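Local coordinates for protein alpha,alpha-trehalose-phosphate synthase (UDP-forming) (Burkholderia xenovorans, PDB 5V0T) that binds UDP and 6-O-phosphono-alpha-D-glucopyranose as a glycosyltransferase family 20 protein with a GT-B fold, at residues Gly88-Thr93 / Asp140-Pro145; Met46-Ser51 / Thr71-Ala76. All coordinates share one frame; numbering follows the deposited sequence.

Interaction 1 of 2, residues Gly88-Thr93 / Asp140-Pro145; sequences GFSNAT and DYHLIP. With G6P (6-O-phosphono-alpha-D-glucopyranose), chain J.
Ser-90 and Asn-91, on helix 79-98, meet Tyr-141 and His-142 in the loop that follows strand 135-139, burying 170 Å² in the wall of this GT-B protein's G6P pocket, to which Asp-140 and His-142 belong. Asp-140 opens the loop. Its OD2 accepts hydrogen bonds from both G6P O2 and G6P O3, each at 2.6 Å, while OD1 takes the backbone N-H of His-164, so both carboxylate oxygens are engaged. Next, Tyr-141 carries its ring to the helix with CG between the backbone N and the carbonyl carbon (chi1 54°). Tyr-141 CE2 comes within 3.5 Å of Ser-90 O, and the phenol tip lies beside the Asn-91 amide, whose OD1 is in the ring plane, at its edge, 2.8 Å from Tyr-141 OH; amide and ring planes are 57° apart. His-142 lays its CE1 3.3 Å above the plane of the Tyr-141 ring, offset toward the rim. On the helix side, His-142 CD2 packs 3.7 Å from Ser-90 CB; the Ser-90 hydroxyl is itself bonded to Tyr-85 O. The imidazole edge faces the ligand, with CE1 3.6 Å from G6P O3. Beyond it, Leu-143 N bonds back to Asp-140 O, closing a turn, and Pro-145 is the N-cap residue of helix 146-152. One water has four partners: it accepts from Asn-91 ND2, donates to Tyr-141 OH and G6P O2P, and is hydrogen-bonded to His-142 NE2. This water joins Asn-91 of the helix, Tyr-141 and His-142 of the loop and G6P O2P in one network, which probably helps to fix these groups around the phosphate.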
loop_
_atom_site.group_PDB
_atom_site.type_symbol
_atom_site.label_atom_id
_atom_site.label_comp_id
_atom_site.label_asym_id
_atom_site.label_seq_id
_atom_site.Cartn_x
_atom_site.Cartn_y
_atom_site.Cartn_z
ATOM N N GLY A 88 1.004 18.798 -0.543
ATOM C CA GLY A 88 -0.245 19.514 -0.395
ATOM C C GLY A 88 -1.442 18.647 -0.705
ATOM O O GLY A 88 -1.911 17.896 0.154
ATOM N N PHE A 89 -1.944 18.719 -1.939
ATOM C CA PHE A 89 -3.214 18.068 -2.221
ATOM C C PHE A 89 -3.119 16.552 -2.097
ATOM O O PHE A 89 -4.012 15.928 -1.519
ATOM C CB PHE A 89 -3.734 18.456 -3.601
ATOM C CG PHE A 89 -5.173 18.102 -3.804
ATOM C CD1 PHE A 89 -6.178 18.838 -3.165
ATOM C CD2 PHE A 89 -5.530 17.041 -4.621
ATOM C CE1 PHE A 89 -7.512 18.511 -3.321
ATOM C CE2 PHE A 89 -6.862 16.718 -4.811
ATOM C CZ PHE A 89 -7.859 17.452 -4.154
ATOM N N SER A 90 -2.056 15.933 -2.629
ATOM C CA SER A 90 -1.984 14.470 -2.589
ATOM C C SER A 90 -1.960 13.951 -1.153
ATOM O O SER A 90 -2.790 13.122 -0.766
ATOM C CB SER A 90 -0.764 13.962 -3.363
ATOM O OG SER A 90 -0.910 14.210 -4.760
ATOM N N ASN A 91 -1.034 14.440 -0.336
ATOM C CA ASN A 91 -0.847 13.812 0.968
ATOM C C ASN A 91 -1.475 14.556 2.133
ATOM O O ASN A 91 -1.573 13.983 3.223
ATOM C CB ASN A 91 0.643 13.583 1.200
ATOM C CG ASN A 91 1.157 12.463 0.321
ATOM O OD1 ASN A 91 0.388 11.592 -0.044
ATOM N ND2 ASN A 91 2.429 12.492 -0.040
ATOM N N ALA A 92 -1.912 15.809 1.953
ATOM C CA ALA A 92 -2.633 16.486 3.022
ATOM C C ALA A 92 -4.137 16.491 2.802
ATOM O O ALA A 92 -4.892 16.727 3.753
ATOM C CB ALA A 92 -2.139 17.933 3.193
ATOM N N THR A 93 -4.593 16.209 1.583
ATOM C CA THR A 93 -6.018 16.108 1.310
ATOM C C THR A 93 -6.422 14.682 0.964
ATOM O O THR A 93 -7.232 14.082 1.684
ATOM C CB THR A 93 -6.427 17.059 0.176
ATOM O OG1 THR A 93 -6.134 18.406 0.561
ATOM C CG2 THR A 93 -7.921 16.917 -0.125
ATOM N N ASP A 140 -2.343 5.476 -9.067
ATOM C CA ASP A 140 -2.563 5.992 -7.708
ATOM C C ASP A 140 -2.981 7.456 -7.631
ATOM O O ASP A 140 -3.040 8.168 -8.638
ATOM C CB ASP A 140 -1.342 5.765 -6.802
ATOM C CG ASP A 140 -1.748 5.183 -5.447
ATOM O OD1 ASP A 140 -2.959 4.924 -5.287
ATOM O OD2 ASP A 140 -0.889 4.973 -4.559
ATOM N N TYR A 141 -3.297 7.896 -6.409
ATOM C CA TYR A 141 -4.113 9.080 -6.183
ATOM C C TYR A 141 -3.449 10.387 -6.619
ATOM O O TYR A 141 -4.159 11.372 -6.846
ATOM C CB TYR A 141 -4.469 9.152 -4.701
ATOM C CG TYR A 141 -3.264 9.101 -3.787
ATOM C CD1 TYR A 141 -2.655 7.892 -3.445
ATOM C CD2 TYR A 141 -2.756 10.265 -3.235
ATOM C CE1 TYR A 141 -1.554 7.857 -2.596
ATOM C CE2 TYR A 141 -1.675 10.239 -2.386
ATOM C CZ TYR A 141 -1.072 9.041 -2.070
ATOM O OH TYR A 141 -0.001 9.052 -1.197
ATOM N N HIS A 142 -2.113 10.430 -6.725
ATOM C CA HIS A 142 -1.444 11.651 -7.178
ATOM C C HIS A 142 -1.861 12.031 -8.584
ATOM O O HIS A 142 -1.771 13.206 -8.970
ATOM C CB HIS A 142 0.079 11.476 -7.164
ATOM C CG HIS A 142 0.601 10.778 -5.956
ATOM N ND1 HIS A 142 0.516 9.409 -5.790
ATOM C CD2 HIS A 142 1.233 11.254 -4.856
ATOM C CE1 HIS A 142 1.051 9.077 -4.629
ATOM N NE2 HIS A 142 1.500 10.176 -4.047
ATOM N N LEU A 143 -2.296 11.057 -9.373
ATOM C CA LEU A 143 -2.368 11.206 -10.825
ATOM C C LEU A 143 -3.791 11.021 -11.355
ATOM O O LEU A 143 -3.988 10.685 -12.524
ATOM C CB LEU A 143 -1.378 10.240 -11.490
ATOM C CG LEU A 143 0.079 10.521 -11.096
ATOM C CD1 LEU A 143 0.991 9.409 -11.568
ATOM C CD2 LEU A 143 0.535 11.859 -11.675
ATOM N N ILE A 144 -4.790 11.271 -10.508
ATOM C CA ILE A 144 -6.200 11.214 -10.925
ATOM C C ILE A 144 -6.483 12.080 -12.158
ATOM O O ILE A 144 -7.221 11.620 -13.043
ATOM C CB ILE A 144 -7.116 11.584 -9.751
ATOM C CG1 ILE A 144 -7.120 10.441 -8.718
ATOM C CG2 ILE A 144 -8.560 11.919 -10.230
ATOM C CD1 ILE A 144 -7.743 10.824 -7.346
ATOM N N PRO A 145 -5.940 13.298 -12.299
ATOM C CA PRO A 145 -6.225 14.109 -13.499
ATOM C C PRO A 145 -5.433 13.738 -14.746
ATOM O O PRO A 145 -5.552 14.449 -15.744
ATOM C CB PRO A 145 -5.846 15.539 -13.058
ATOM C CG PRO A 145 -5.744 15.481 -11.541
ATOM C CD PRO A 145 -5.242 14.092 -11.273
HETATM C C1 G6P J . 1.556 3.873 -0.627
HETATM C C2 G6P J . 0.993 4.619 -1.825
HETATM C C3 G6P J . 2.063 4.777 -2.908
HETATM C C4 G6P J . 3.295 5.452 -2.299
HETATM C C5 G6P J . 3.770 4.652 -1.085
HETATM C C6 G6P J . 5.029 5.281 -0.487
HETATM O O1 G6P J . 1.933 2.579 -1.081
HETATM O O2 G6P J . -0.158 3.915 -2.329
HETATM O O3 G6P J . 1.519 5.607 -3.947
HETATM O O4 G6P J . 4.360 5.497 -3.271
HETATM O O5 G6P J . 2.712 4.558 -0.117
HETATM O O6 G6P J . 4.783 6.661 -0.165
HETATM P P G6P J . 5.713 7.806 -0.814
HETATM O O1P G6P J . 7.053 7.697 -0.132
HETATM O O2P G6P J . 4.962 9.080 -0.546
HETATM O O3P G6P J . 5.795 7.454 -2.283
HETATM O O HOH W 1 2.568 9.848 -1.518
#

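Interaction 2 of 2, residues Met46-Ser51 / Thr71-Ala76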
loop_
_atom_site.group_PDB
_atom_site.type_symbol
_atom_site.label_atom_id
_atom_site.label_comp_id
_atom_site.label_asym_id
_atom_site.label_seq_id
_atom_site.Cartn_x
_atom_site.Cartn_y
_atom_site.Cartn_z
ATOM N N MET A 46 8.147 0.834 -20.060
ATOM C CA MET A 46 8.635 2.112 -19.568
ATOM C C MET A 46 7.977 2.420 -18.237
ATOM O O MET A 46 6.782 2.161 -18.048
ATOM C CB MET A 46 8.344 3.250 -20.555
ATOM C CG MET A 46 8.645 4.635 -20.009
ATOM S SD MET A 46 8.425 5.929 -21.261
ATOM C CE MET A 46 9.871 5.644 -22.276
ATOM N N TRP A 47 8.768 2.961 -17.314
ATOM C CA TRP A 47 8.272 3.456 -16.035
ATOM C C TRP A 47 8.597 4.945 -15.974
ATOM O O TRP A 47 9.766 5.328 -15.877
ATOM C CB TRP A 47 8.888 2.683 -14.865
ATOM C CG TRP A 47 8.154 2.896 -13.556
ATOM C CD1 TRP A 47 7.238 3.870 -13.272
ATOM C CD2 TRP A 47 8.282 2.108 -12.367
ATOM N NE1 TRP A 47 6.799 3.740 -11.972
ATOM C CE2 TRP A 47 7.428 2.668 -11.398
ATOM C CE3 TRP A 47 9.058 0.999 -12.024
ATOM C CZ2 TRP A 47 7.307 2.140 -10.110
ATOM C CZ3 TRP A 47 8.938 0.471 -10.746
ATOM C CH2 TRP A 47 8.070 1.045 -9.805
ATOM N N PHE A 48 7.561 5.773 -16.056
ATOM C CA PHE A 48 7.674 7.224 -16.027
ATOM C C PHE A 48 7.168 7.754 -14.693
ATOM O O PHE A 48 6.095 7.349 -14.228
ATOM C CB PHE A 48 6.860 7.839 -17.175
ATOM C CG PHE A 48 6.727 9.334 -17.107
ATOM C CD1 PHE A 48 7.669 10.147 -17.715
ATOM C CD2 PHE A 48 5.638 9.925 -16.474
ATOM C CE1 PHE A 48 7.541 11.532 -17.679
ATOM C CE2 PHE A 48 5.504 11.302 -16.424
ATOM C CZ PHE A 48 6.457 12.110 -17.029
ATOM N N GLY A 49 7.910 8.686 -14.098
ATOM C CA GLY A 49 7.410 9.335 -12.898
ATOM C C GLY A 49 8.441 10.243 -12.254
ATOM O O GLY A 49 9.404 10.674 -12.890
ATOM N N TRP A 50 8.196 10.548 -10.987
ATOM C CA TRP A 50 9.064 11.429 -10.220
ATOM C C TRP A 50 10.364 10.717 -9.848
ATOM O O TRP A 50 10.360 9.548 -9.456
ATOM C CB TRP A 50 8.312 11.897 -8.968
ATOM C CG TRP A 50 9.047 12.789 -8.016
ATOM C CD1 TRP A 50 9.867 13.843 -8.316
ATOM C CD2 TRP A 50 8.998 12.710 -6.589
ATOM N NE1 TRP A 50 10.336 14.423 -7.154
ATOM C CE2 TRP A 50 9.812 13.749 -6.082
ATOM C CE3 TRP A 50 8.343 11.857 -5.688
ATOM C CZ2 TRP A 50 9.987 13.964 -4.710
ATOM C CZ3 TRP A 50 8.515 12.076 -4.316
ATOM C CH2 TRP A 50 9.343 13.113 -3.846
ATOM N N SER A 51 11.484 11.428 -9.993
ATOM C CA SER A 51 12.784 10.900 -9.593
ATOM C C SER A 51 12.962 10.841 -8.083
ATOM O O SER A 51 13.911 10.210 -7.614
ATOM C CB SER A 51 13.903 11.768 -10.165
ATOM O OG SER A 51 13.902 13.031 -9.515
ATOM N N THR A 71 12.644 0.696 -19.200
ATOM C CA THR A 71 13.167 2.031 -19.438
ATOM C C THR A 71 12.602 2.966 -18.374
ATOM O O THR A 71 11.384 3.137 -18.280
ATOM C CB THR A 71 12.788 2.523 -20.834
ATOM O OG1 THR A 71 13.307 1.616 -21.810
ATOM C CG2 THR A 71 13.352 3.911 -21.084
ATOM N N PHE A 72 13.478 3.551 -17.560
ATOM C CA PHE A 72 13.045 4.514 -16.557
ATOM C C PHE A 72 13.116 5.924 -17.138
ATOM O O PHE A 72 14.122 6.311 -17.740
ATOM C CB PHE A 72 13.895 4.402 -15.290
ATOM C CG PHE A 72 13.650 3.134 -14.508
ATOM C CD1 PHE A 72 14.374 1.981 -14.778
ATOM C CD2 PHE A 72 12.688 3.095 -13.516
ATOM C CE1 PHE A 72 14.147 0.807 -14.055
ATOM C CE2 PHE A 72 12.457 1.920 -12.788
ATOM C CZ PHE A 72 13.190 0.782 -13.064
ATOM N N ALA A 73 12.035 6.681 -16.977
ATOM C CA ALA A 73 11.974 8.059 -17.459
ATOM C C ALA A 73 11.509 8.893 -16.274
ATOM O O ALA A 73 10.321 8.890 -15.932
ATOM C CB ALA A 73 11.041 8.192 -18.667
ATOM N N THR A 74 12.443 9.572 -15.615
ATOM C CA THR A 74 12.131 10.233 -14.359
ATOM C C THR A 74 12.548 11.696 -14.413
ATOM O O THR A 74 13.420 12.095 -15.194
ATOM C CB THR A 74 12.801 9.532 -13.171
ATOM O OG1 THR A 74 14.212 9.503 -13.369
ATOM C CG2 THR A 74 12.278 8.097 -13.035
ATOM N N ILE A 75 11.909 12.492 -13.558
ATOM C CA ILE A 75 12.109 13.935 -13.550
ATOM C C ILE A 75 11.926 14.450 -12.128
ATOM O O ILE A 75 11.106 13.933 -11.363
ATOM C CB ILE A 75 11.154 14.625 -14.553
ATOM C CG1 ILE A 75 11.574 16.081 -14.800
ATOM C CG2 ILE A 75 9.694 14.512 -14.092
ATOM C CD1 ILE A 75 10.962 16.701 -16.069
ATOM N N ALA A 76 12.708 15.468 -11.772
ATOM C CA ALA A 76 12.560 16.109 -10.479
ATOM C C ALA A 76 11.311 16.996 -10.448
ATOM O O ALA A 76 10.701 17.320 -11.476
ATOM C CB ALA A 76 13.805 16.938 -10.152
#
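Thr-71 O receives the shortest bond of the contact, from Trp-47 N at 2.8 Å, with an N-H...O angle of 166°. It begins a parallel beta pairing within the sheet of the Rossmann-like N-terminal half of the GT-B fold; the axes of the short strands 46-48 and 71-76 approach to 4.7 Å, 14° apart in direction. The bonding continues through Ala-73 N to Trp-47 O, Gly-49 N to Ala-73 O, and a longer, more bent link from Ile-75 N to Gly-49 O (3.2 Å, 139°). On one face, Trp-47 and Phe-72 extend alongside one another: Trp-47 CE3 touches Phe-72 CE2 at 3.6 Å, but the rings are offset, with little of one over the other. Helix 31-43 covers this pair through Tyr-37. The other face has Phe-48 CD1 against Ala-73 CB at 4.0 Å, and Met-46, bent at its last torsion, setting CE near Thr-71 CG2. The strand changes direction at Gly-49, yet the partner strand is kept. Ser-51 N still reaches Ile-75 O at 2.9 Å, from above the carbonyl plane, and Trp-50 brings the edge of its indole to the same oxygen, CD1 lying 3.3 Å away.

Overall arrangement
Interaction 2 comes first along the chain and closes before interaction 1 opens. Their centres are 18 Å apart and their nearest atoms about 6 Å, without touching. Strand 70-78, one half of interaction 2, is followed directly by helix 79-98, which supplies residues 88-93. Interaction 2 lies in the mixed sheet, and interaction 1 stands at a strand end: strand 12-16 pairs in parallel with 45-48 and with 135-139, and the loop after 135-139 carries residues 140-145. The side chain of Trp-50 comes to about 6 Å from G6P and packs on Tyr-86 of helix 79-98, itself hydrogen-bonded to G6P. Interaction 1 thus belongs to the G6P site, which interaction 2 approaches through Trp-50.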